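Local coordinates for serpin B3 (Homo sapiens, PDB 4ZK3), which probably inhibits proteases as a member of the serpin family and, in the form called Pso p27, forms large aggregates linked to psoriasis, at residues Ile210-Gln215 and His283-Lys288; Glu187-Lys192 and Thr337-Glu342; Ser326-Lys331 and Thr347-Phe352. One frame throughout, in Å; residues are numbered along the deposited sequence.

Interaction 1. Residues Ile210-Gln215 and His283-Lys288; sequences IQMMRQ and HLPRFK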
loop_
_atom_site.group_PDB
_atom_site.type_symbol
_atom_site.label_atom_id
_atom_site.label_comp_id
_atom_site.label_asym_id
_atom_site.label_seq_id
_atom_site.Cartn_x
_atom_site.Cartn_y
_atom_site.Cartn_z
ATOM N N ILE A 210 9.112 -24.607 2.369
ATOM C CA ILE A 210 9.101 -23.415 1.558
ATOM C C ILE A 210 10.123 -23.600 0.440
ATOM O O ILE A 210 11.128 -24.301 0.585
ATOM C CB ILE A 210 9.447 -22.135 2.410
ATOM C CG1 ILE A 210 8.677 -20.935 1.868
ATOM C CG2 ILE A 210 10.983 -21.925 2.461
ATOM C CD1 ILE A 210 8.705 -19.695 2.736
ATOM N N GLN A 211 9.900 -22.951 -0.691
ATOM C CA GLN A 211 10.882 -22.980 -1.759
ATOM C C GLN A 211 11.818 -21.784 -1.562
ATOM O O GLN A 211 11.395 -20.605 -1.622
ATOM C CB GLN A 211 10.192 -22.960 -3.114
ATOM C CG GLN A 211 9.319 -24.185 -3.393
ATOM C CD GLN A 211 10.165 -25.451 -3.529
ATOM O OE1 GLN A 211 10.107 -26.338 -2.671
ATOM N NE2 GLN A 211 11.006 -25.490 -4.540
ATOM N N MET A 212 13.086 -22.064 -1.299
ATOM C CA MET A 212 14.061 -21.005 -1.005
ATOM C C MET A 212 14.933 -20.666 -2.177
ATOM O O MET A 212 15.682 -21.498 -2.649
ATOM C CB MET A 212 14.963 -21.379 0.199
ATOM C CG MET A 212 15.862 -20.204 0.662
ATOM S SD MET A 212 14.846 -18.901 1.430
ATOM C CE MET A 212 14.413 -19.639 2.981
ATOM N N MET A 213 14.883 -19.408 -2.630
ATOM C CA MET A 213 15.726 -18.994 -3.738
ATOM C C MET A 213 17.055 -18.531 -3.158
ATOM O O MET A 213 17.118 -18.049 -2.023
ATOM C CB MET A 213 15.098 -17.863 -4.562
ATOM C CG MET A 213 13.619 -18.023 -4.878
ATOM S SD MET A 213 12.987 -16.621 -5.830
ATOM C CE MET A 213 13.258 -15.212 -4.738
ATOM N N ARG A 214 18.106 -18.652 -3.925
ATOM C CA ARG A 214 19.459 -18.452 -3.395
ATOM C C ARG A 214 20.315 -17.843 -4.477
ATOM O O ARG A 214 20.196 -18.221 -5.628
ATOM C CB ARG A 214 20.069 -19.764 -2.945
ATOM C CG ARG A 214 19.196 -20.495 -1.912
ATOM C CD ARG A 214 19.785 -21.746 -1.234
ATOM N NE ARG A 214 19.850 -22.893 -2.110
ATOM C CZ ARG A 214 20.859 -23.151 -2.936
ATOM N NH1 ARG A 214 21.878 -22.307 -3.033
ATOM N NH2 ARG A 214 20.851 -24.249 -3.692
ATOM N N GLN A 215 21.113 -16.842 -4.098
ATOM C CA GLN A 215 22.092 -16.250 -4.967
ATOM C C GLN A 215 23.141 -15.537 -4.108
ATOM O O GLN A 215 22.869 -15.192 -2.966
ATOM C CB GLN A 215 21.461 -15.269 -5.973
ATOM C CG GLN A 215 20.999 -13.931 -5.385
ATOM C CD GLN A 215 20.511 -12.958 -6.449
ATOM O OE1 GLN A 215 19.313 -12.700 -6.576
ATOM N NE2 GLN A 215 21.427 -12.446 -7.246
ATOM N N HIS A 283 19.380 -15.709 0.754
ATOM C CA HIS A 283 18.347 -16.738 0.628
ATOM C C HIS A 283 17.024 -16.014 0.860
ATOM O O HIS A 283 16.761 -15.446 1.967
ATOM C CB HIS A 283 18.548 -17.876 1.640
ATOM C CG HIS A 283 19.806 -18.701 1.431
ATOM N ND1 HIS A 283 20.079 -19.814 2.208
ATOM C CD2 HIS A 283 20.834 -18.605 0.550
ATOM C CE1 HIS A 283 21.233 -20.343 1.833
ATOM N NE2 HIS A 283 21.723 -19.629 0.840
ATOM N N LEU A 284 16.192 -16.012 -0.183
ATOM C CA LEU A 284 14.864 -15.368 -0.167
ATOM C C LEU A 284 13.823 -16.347 -0.673
ATOM O O LEU A 284 14.013 -16.934 -1.718
ATOM C CB LEU A 284 14.923 -14.135 -1.101
ATOM C CG LEU A 284 13.714 -13.181 -1.086
ATOM C CD1 LEU A 284 13.641 -12.386 0.207
ATOM C CD2 LEU A 284 13.722 -12.239 -2.273
ATOM N N PRO A 285 12.747 -16.554 0.062
ATOM C CA PRO A 285 11.742 -17.526 -0.368
ATOM C C PRO A 285 10.852 -17.009 -1.529
ATOM O O PRO A 285 10.672 -15.802 -1.717
ATOM C CB PRO A 285 10.932 -17.765 0.882
ATOM C CG PRO A 285 11.068 -16.463 1.648
ATOM C CD PRO A 285 12.435 -15.960 1.359
ATOM N N ARG A 286 10.367 -17.937 -2.341
ATOM C CA ARG A 286 9.269 -17.670 -3.257
ATOM C C ARG A 286 8.130 -17.564 -2.321
ATOM O O ARG A 286 8.010 -18.399 -1.415
ATOM C CB ARG A 286 8.999 -18.871 -4.171
ATOM C CG ARG A 286 10.085 -19.149 -5.170
ATOM C CD ARG A 286 9.794 -20.342 -6.118
ATOM N NE ARG A 286 8.427 -20.366 -6.599
ATOM C CZ ARG A 286 7.993 -19.963 -7.792
ATOM N NH1 ARG A 286 8.805 -19.549 -8.757
ATOM N NH2 ARG A 286 6.703 -20.011 -8.028
ATOM N N PHE A 287 7.331 -16.511 -2.447
ATOM C CA PHE A 287 6.184 -16.356 -1.573
ATOM C C PHE A 287 5.076 -15.536 -2.225
ATOM O O PHE A 287 5.318 -14.756 -3.165
ATOM C CB PHE A 287 6.558 -15.771 -0.186
ATOM C CG PHE A 287 7.032 -14.308 -0.188
ATOM C CD1 PHE A 287 6.125 -13.262 -0.032
ATOM C CD2 PHE A 287 8.341 -14.012 -0.216
ATOM C CE1 PHE A 287 6.578 -11.946 0.078
ATOM C CE2 PHE A 287 8.810 -12.726 -0.151
ATOM C CZ PHE A 287 7.928 -11.673 -0.014
ATOM N N LYS A 288 3.889 -15.679 -1.669
ATOM C CA LYS A 288 2.709 -14.966 -2.126
ATOM C C LYS A 288 1.927 -14.529 -0.933
ATOM O O LYS A 288 1.652 -15.342 -0.051
ATOM C CB LYS A 288 1.874 -15.919 -2.962
ATOM C CG LYS A 288 0.533 -15.382 -3.452
ATOM C CD LYS A 288 -0.203 -16.391 -4.310
ATOM C CE LYS A 288 0.472 -16.520 -5.661
ATOM N NZ LYS A 288 -0.230 -17.525 -6.501
HETATM O O HOH W 1 7.686 -21.109 -1.468
#
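R214 and H283 both hold CG anti to the carbonyl carbon (chi1 -56° and -66°); as a non-hydrogen-bonded antiparallel pair they leave the same face, and their side chains start off alike and lie side by side. R214 CD rests over the centre of the H283 ring, 3.6 Å from its centroid, a CH-pi contact. R214 CD and CG do the touching; the guanidinium plane stands 66° from the ring, and R214 NH1 stays 4.7 Å from H283 NE2. On that face too, M212 crosses H283, its CG 3.7 Å from H283 CB, and its sulfur SD lies 3.4 Å from P285 N. I210 CD1 presses on P285 CB at 3.5 Å, a tight carbon pair. M213 and L284 project from the other face and exchange backbone bonds, M213 N to L284 O at 2.8 Å and L284 N to M213 O at 2.9 Å. R286 N reaches Q211 O, and a water accepts from Q211 N and donates to R286 O. This is sheet C of the serpin fold, where strand 206-224 has 276-294 on one side and 196-201 on the other. P285 occupies a non-hydrogen-bonded position opposite M212, so its missing N-H costs the pairing nothing, and M212 SD packs on the proline ring (P285 CD 3.8 Å).

Interaction 2. Residues Glu187-Lys192 and Thr337-Glu342; sequences EKKFNK and TEEGAE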
loop_
_atom_site.group_PDB
_atom_site.type_symbol
_atom_site.label_atom_id
_atom_site.label_comp_id
_atom_site.label_asym_id
_atom_site.label_seq_id
_atom_site.Cartn_x
_atom_site.Cartn_y
_atom_site.Cartn_z
ATOM N N GLU A 187 16.994 -6.849 -10.799
ATOM C CA GLU A 187 18.172 -6.508 -11.531
ATOM C C GLU A 187 19.110 -7.738 -11.735
ATOM O O GLU A 187 19.633 -7.928 -12.852
ATOM C CB GLU A 187 18.915 -5.382 -10.828
ATOM C CG GLU A 187 20.333 -5.131 -11.387
ATOM C CD GLU A 187 20.979 -3.944 -10.724
ATOM O OE1 GLU A 187 21.291 -4.011 -9.540
ATOM O OE2 GLU A 187 21.093 -2.911 -11.380
ATOM N N LYS A 188 19.331 -8.489 -10.647
ATOM C CA LYS A 188 19.998 -9.786 -10.644
ATOM C C LYS A 188 19.024 -10.902 -10.320
ATOM O O LYS A 188 18.647 -11.140 -9.136
ATOM C CB LYS A 188 21.095 -9.785 -9.625
ATOM C CG LYS A 188 22.236 -8.841 -10.004
ATOM C CD LYS A 188 23.211 -8.553 -8.859
ATOM C CE LYS A 188 24.005 -7.250 -9.057
ATOM N NZ LYS A 188 24.685 -6.781 -7.797
ATOM N N LYS A 189 18.574 -11.581 -11.358
ATOM C CA LYS A 189 17.616 -12.654 -11.200
ATOM C C LYS A 189 18.163 -13.828 -10.396
ATOM O O LYS A 189 19.341 -13.971 -10.232
ATOM C CB LYS A 189 17.127 -13.106 -12.537
ATOM C CG LYS A 189 16.298 -12.048 -13.212
ATOM C CD LYS A 189 15.623 -12.561 -14.462
ATOM C CE LYS A 189 14.821 -11.445 -15.105
ATOM N NZ LYS A 189 13.804 -12.065 -15.985
ATOM N N PHE A 190 17.274 -14.590 -9.778
ATOM C CA PHE A 190 17.672 -15.802 -9.121
ATOM C C PHE A 190 17.707 -16.897 -10.180
ATOM O O PHE A 190 16.933 -16.829 -11.098
ATOM C CB PHE A 190 16.659 -16.159 -8.062
ATOM C CG PHE A 190 16.691 -15.247 -6.865
ATOM C CD1 PHE A 190 15.944 -14.050 -6.856
ATOM C CD2 PHE A 190 17.465 -15.571 -5.747
ATOM C CE1 PHE A 190 15.969 -13.215 -5.754
ATOM C CE2 PHE A 190 17.493 -14.721 -4.632
ATOM C CZ PHE A 190 16.733 -13.553 -4.627
ATOM N N ASN A 191 18.575 -17.915 -10.045
ATOM C CA ASN A 191 18.477 -19.121 -10.903
ATOM C C ASN A 191 17.524 -20.169 -10.356
ATOM O O ASN A 191 17.686 -20.628 -9.213
ATOM C CB ASN A 191 19.838 -19.742 -11.099
ATOM C CG ASN A 191 19.837 -20.799 -12.225
ATOM O OD1 ASN A 191 18.881 -21.582 -12.373
ATOM N ND2 ASN A 191 20.904 -20.804 -13.032
ATOM N N LYS A 192 16.509 -20.565 -11.124
ATOM C CA LYS A 192 15.572 -21.577 -10.613
ATOM C C LYS A 192 16.287 -22.893 -10.260
ATOM O O LYS A 192 15.850 -23.640 -9.359
ATOM C CB LYS A 192 14.446 -21.827 -11.590
ATOM C CG LYS A 192 13.341 -20.779 -11.589
ATOM C CD LYS A 192 12.882 -20.461 -13.016
ATOM C CE LYS A 192 11.865 -21.437 -13.560
ATOM N NZ LYS A 192 10.508 -21.097 -13.039
ATOM N N THR A 337 9.151 -14.212 -7.090
ATOM C CA THR A 337 9.669 -15.346 -7.820
ATOM C C THR A 337 11.133 -15.063 -8.105
ATOM O O THR A 337 11.662 -14.000 -7.745
ATOM C CB THR A 337 8.969 -15.564 -9.190
ATOM O OG1 THR A 337 9.394 -14.540 -10.113
ATOM C CG2 THR A 337 7.449 -15.555 -9.034
ATOM N N GLU A 338 11.782 -16.030 -8.765
ATOM C CA GLU A 338 13.154 -15.876 -9.280
ATOM C C GLU A 338 13.321 -14.769 -10.333
ATOM O O GLU A 338 14.427 -14.207 -10.472
ATOM C CB GLU A 338 13.641 -17.236 -9.869
ATOM C CG GLU A 338 13.797 -18.339 -8.831
ATOM C CD GLU A 338 12.543 -19.166 -8.554
ATOM O OE1 GLU A 338 11.422 -18.768 -8.942
ATOM O OE2 GLU A 338 12.638 -20.244 -7.907
ATOM N N GLU A 339 12.261 -14.464 -11.092
ATOM C CA GLU A 339 12.340 -13.408 -12.132
ATOM C C GLU A 339 12.204 -11.978 -11.598
ATOM O O GLU A 339 12.861 -11.057 -12.119
ATOM C CB GLU A 339 11.295 -13.612 -13.261
ATOM C CG GLU A 339 11.742 -14.670 -14.321
ATOM C CD GLU A 339 11.775 -16.106 -13.758
ATOM O OE1 GLU A 339 10.877 -16.440 -12.926
ATOM O OE2 GLU A 339 12.691 -16.888 -14.118
ATOM N N GLY A 340 11.353 -11.841 -10.586
ATOM C CA GLY A 340 11.074 -10.585 -9.912
ATOM C C GLY A 340 9.859 -10.588 -9.022
ATOM O O GLY A 340 9.615 -11.514 -8.210
ATOM N N ALA A 341 9.104 -9.501 -9.060
ATOM C CA ALA A 341 7.948 -9.434 -8.175
ATOM C C ALA A 341 6.802 -8.754 -8.874
ATOM O O ALA A 341 7.003 -8.039 -9.829
ATOM C CB ALA A 341 8.330 -8.736 -6.873
ATOM N N GLU A 342 5.605 -9.023 -8.401
ATOM C CA GLU A 342 4.398 -8.447 -8.915
ATOM C C GLU A 342 3.605 -8.069 -7.727
ATOM O O GLU A 342 3.418 -8.908 -6.806
ATOM C CB GLU A 342 3.610 -9.494 -9.740
ATOM C CG GLU A 342 2.290 -8.992 -10.322
ATOM C CD GLU A 342 1.601 -10.062 -11.217
ATOM O OE1 GLU A 342 1.877 -11.288 -11.046
ATOM O OE2 GLU A 342 0.754 -9.665 -12.056
#
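F190 and E338 make the central contact: F190 N donates to E338 O over 3.0 Å, with 156° at the hydrogen, from within the carbonyl plane on a lone pair. The same oxygen lies at the edge of the F190 ring, while F190 CB packs 3.7 Å from E338 CB. Flanking this core, K192 crosses E338 at about a right angle and brings K192 CG within 3.5 Å of the carboxylate carbon, E338 CD. K189, extended beyond CG, runs its methylenes past the backbone of E339, with K189 CE 3.6 Å from E339 O and K189 NZ 3.7 Å from E339 CG.

Further out, an ST turn shapes the 337-340 bend: T337 OG1 accepts from E339 N at 3.0 Å, and T337 N donates to G340 O. W186 meets the F190 ring edge-to-face and gives its indole N-H to T337 O. The bend joins strand 325-336 to strand 340-351, whose start corresponds to the hinge of the serpin reactive-centre loop.

The buried E338 carboxylate, bridged through OE1 to R286, takes a hydrogen bond between OE2 and T195. Neither lysine NZ contacts a carboxylate oxygen: K189 NZ is 5.3 Å from E339 OE2 and K192 NZ 4.8 Å from E338 OE1. The lysines therefore pack mainly through methylenes, and any attraction to the glutamates is probably long-range.

Interaction 3. Residues Ser326-Lys331 and Thr347-Phe352; sequences SGVLHK and TAVVGF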
loop_
_atom_site.group_PDB
_atom_site.type_symbol
_atom_site.label_atom_id
_atom_site.label_comp_id
_atom_site.label_asym_id
_atom_site.label_seq_id
_atom_site.Cartn_x
_atom_site.Cartn_y
_atom_site.Cartn_z
ATOM N N SER A 326 -19.925 5.208 4.314
ATOM C CA SER A 326 -20.348 3.941 4.863
ATOM C C SER A 326 -19.211 2.949 4.969
ATOM O O SER A 326 -19.277 2.092 5.806
ATOM C CB SER A 326 -21.489 3.333 4.035
ATOM O OG SER A 326 -21.166 3.137 2.637
ATOM N N GLY A 327 -18.159 3.036 4.140
ATOM C CA GLY A 327 -17.043 2.096 4.302
ATOM C C GLY A 327 -15.749 2.479 3.575
ATOM O O GLY A 327 -15.711 3.371 2.743
ATOM N N VAL A 328 -14.672 1.824 3.950
ATOM C CA VAL A 328 -13.354 1.994 3.335
ATOM C C VAL A 328 -12.720 0.619 3.376
ATOM O O VAL A 328 -12.566 0.041 4.466
ATOM C CB VAL A 328 -12.437 2.991 4.057
ATOM C CG1 VAL A 328 -11.101 3.182 3.298
ATOM C CG2 VAL A 328 -13.129 4.330 4.172
ATOM N N LEU A 329 -12.444 0.089 2.188
ATOM C CA LEU A 329 -11.930 -1.252 1.990
ATOM C C LEU A 329 -10.587 -1.235 1.218
ATOM O O LEU A 329 -10.375 -0.398 0.331
ATOM C CB LEU A 329 -12.914 -2.066 1.192
ATOM C CG LEU A 329 -14.311 -2.214 1.777
ATOM C CD1 LEU A 329 -15.003 -3.171 0.874
ATOM C CD2 LEU A 329 -14.269 -2.775 3.179
ATOM N N HIS A 330 -9.716 -2.159 1.575
ATOM C CA HIS A 330 -8.396 -2.317 0.943
ATOM C C HIS A 330 -8.092 -3.772 0.775
ATOM O O HIS A 330 -8.338 -4.584 1.695
ATOM C CB HIS A 330 -7.333 -1.679 1.814
ATOM C CG HIS A 330 -5.974 -1.593 1.187
ATOM N ND1 HIS A 330 -5.664 -0.706 0.168
ATOM C CD2 HIS A 330 -4.828 -2.250 1.464
ATOM C CE1 HIS A 330 -4.386 -0.841 -0.167
ATOM N NE2 HIS A 330 -3.873 -1.791 0.575
ATOM N N LYS A 331 -7.486 -4.092 -0.358
ATOM C CA LYS A 331 -7.036 -5.421 -0.652
ATOM C C LYS A 331 -5.703 -5.377 -1.429
ATOM O O LYS A 331 -5.490 -4.568 -2.313
ATOM C CB LYS A 331 -8.145 -6.129 -1.449
ATOM C CG LYS A 331 -8.005 -7.627 -1.448
ATOM C CD LYS A 331 -9.200 -8.315 -2.088
ATOM C CE LYS A 331 -8.957 -9.810 -2.154
ATOM N NZ LYS A 331 -10.204 -10.492 -2.606
ATOM N N THR A 347 -7.990 0.391 -3.136
ATOM C CA THR A 347 -8.774 0.941 -2.055
ATOM C C THR A 347 -10.078 1.493 -2.585
ATOM O O THR A 347 -10.098 2.212 -3.577
ATOM C CB THR A 347 -7.971 2.082 -1.373
ATOM O OG1 THR A 347 -6.643 1.630 -1.026
ATOM C CG2 THR A 347 -8.701 2.616 -0.186
ATOM N N ALA A 348 -11.173 1.150 -1.903
ATOM C CA ALA A 348 -12.504 1.655 -2.224
ATOM C C ALA A 348 -13.065 2.437 -1.045
ATOM O O ALA A 348 -13.014 1.977 0.081
ATOM C CB ALA A 348 -13.446 0.481 -2.566
ATOM N N VAL A 349 -13.619 3.602 -1.319
ATOM C CA VAL A 349 -14.317 4.402 -0.340
ATOM C C VAL A 349 -15.764 4.545 -0.838
ATOM O O VAL A 349 -15.990 4.999 -1.997
ATOM C CB VAL A 349 -13.679 5.800 -0.272
ATOM C CG1 VAL A 349 -14.520 6.786 0.602
ATOM C CG2 VAL A 349 -12.197 5.680 0.188
ATOM N N VAL A 350 -16.715 4.124 0.009
ATOM C CA VAL A 350 -18.155 4.059 -0.325
ATOM C C VAL A 350 -18.944 5.067 0.490
ATOM O O VAL A 350 -18.758 5.164 1.690
ATOM C CB VAL A 350 -18.736 2.683 0.011
ATOM C CG1 VAL A 350 -20.205 2.586 -0.398
ATOM C CG2 VAL A 350 -17.953 1.598 -0.671
ATOM N N GLY A 351 -19.770 5.855 -0.175
ATOM C CA GLY A 351 -20.544 6.908 0.473
ATOM C C GLY A 351 -21.991 6.961 0.005
ATOM O O GLY A 351 -22.336 6.446 -1.067
ATOM N N PHE A 352 -22.822 7.633 0.803
ATOM C CA PHE A 352 -24.263 7.674 0.601
ATOM C C PHE A 352 -24.843 8.938 1.223
ATOM O O PHE A 352 -24.286 9.475 2.161
ATOM C CB PHE A 352 -24.943 6.419 1.173
ATOM C CG PHE A 352 -24.984 6.381 2.661
ATOM C CD1 PHE A 352 -23.812 6.297 3.406
ATOM C CD2 PHE A 352 -26.212 6.438 3.340
ATOM C CE1 PHE A 352 -23.850 6.273 4.783
ATOM C CE2 PHE A 352 -26.250 6.400 4.734
ATOM C CZ PHE A 352 -25.066 6.320 5.449
#
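V328 and V349, like H330 and T347, face each other across an antiparallel beta hairpin in the central sheet of the serpin fold, made by strands 325-336 and 340-351. Strand 340-351, between 325-336 and 174-185, occupies the position of the inserted reactive-centre loop in a relaxed serpin. The segment axes approach to 4.7 Å, with their directions 169° apart. L329 and A348 form a hydrogen-bonded pair, A348 N to L329 O at 2.8 Å and L329 N to A348 O at 2.9 Å, and V350 N gives G327 O a nearly straight bond (174° at the hydrogen).

At the S326-V350 end the regular pairing breaks into a classic beta bulge. S326 and G327 both face V350, whose carbonyl oxygen accepts from S326 N at 2.9 Å and, more weakly, from G327 N. S326 CB approaches the F352 ring obliquely, 3.8 Å from F352 CD1, just beyond the strand.

V328 CG1 and V349 CG2 lie 4.1 Å apart on side chains that run side by side. V349 and the H330-T347 pair meet helix 31-42, where I34, A37 and V41 cover this face of the sheet; L329 and V350 project from the opposite face toward loop residues P164 and I168.

The buried polar pair is itself satisfied: H330 NE2 bonds to S30 N and T347 OG1 to S33 OG, while across the strands H330 ND1 and T347 OG1 share a hydrogen bond of 2.8 Å, the hydroxyl oxygen lying near the imidazole plane at its edge.

Interactions 1 and 2 adjoin, their centres about 10 Å apart. R286 NH1 of interaction 1 meets E338 OE1 of interaction 2 in a 2.7 Å salt bridge, and M213 SD packs 3.2 Å from E338 N, tying the 337-340 bend to the 210-215/283-288 pair. Interaction 3 lies about 34 Å from either centre, across the middle of the chain, with nearest atoms about 11 Å away. Strand 340-351 nevertheless runs from interaction 2 to interaction 3, so the bend and the bulge end bound the same inserted strand. Residues 353-359 beyond it are not modelled, consistent with a cleaved reactive-centre loop whose first part has joined the central sheet.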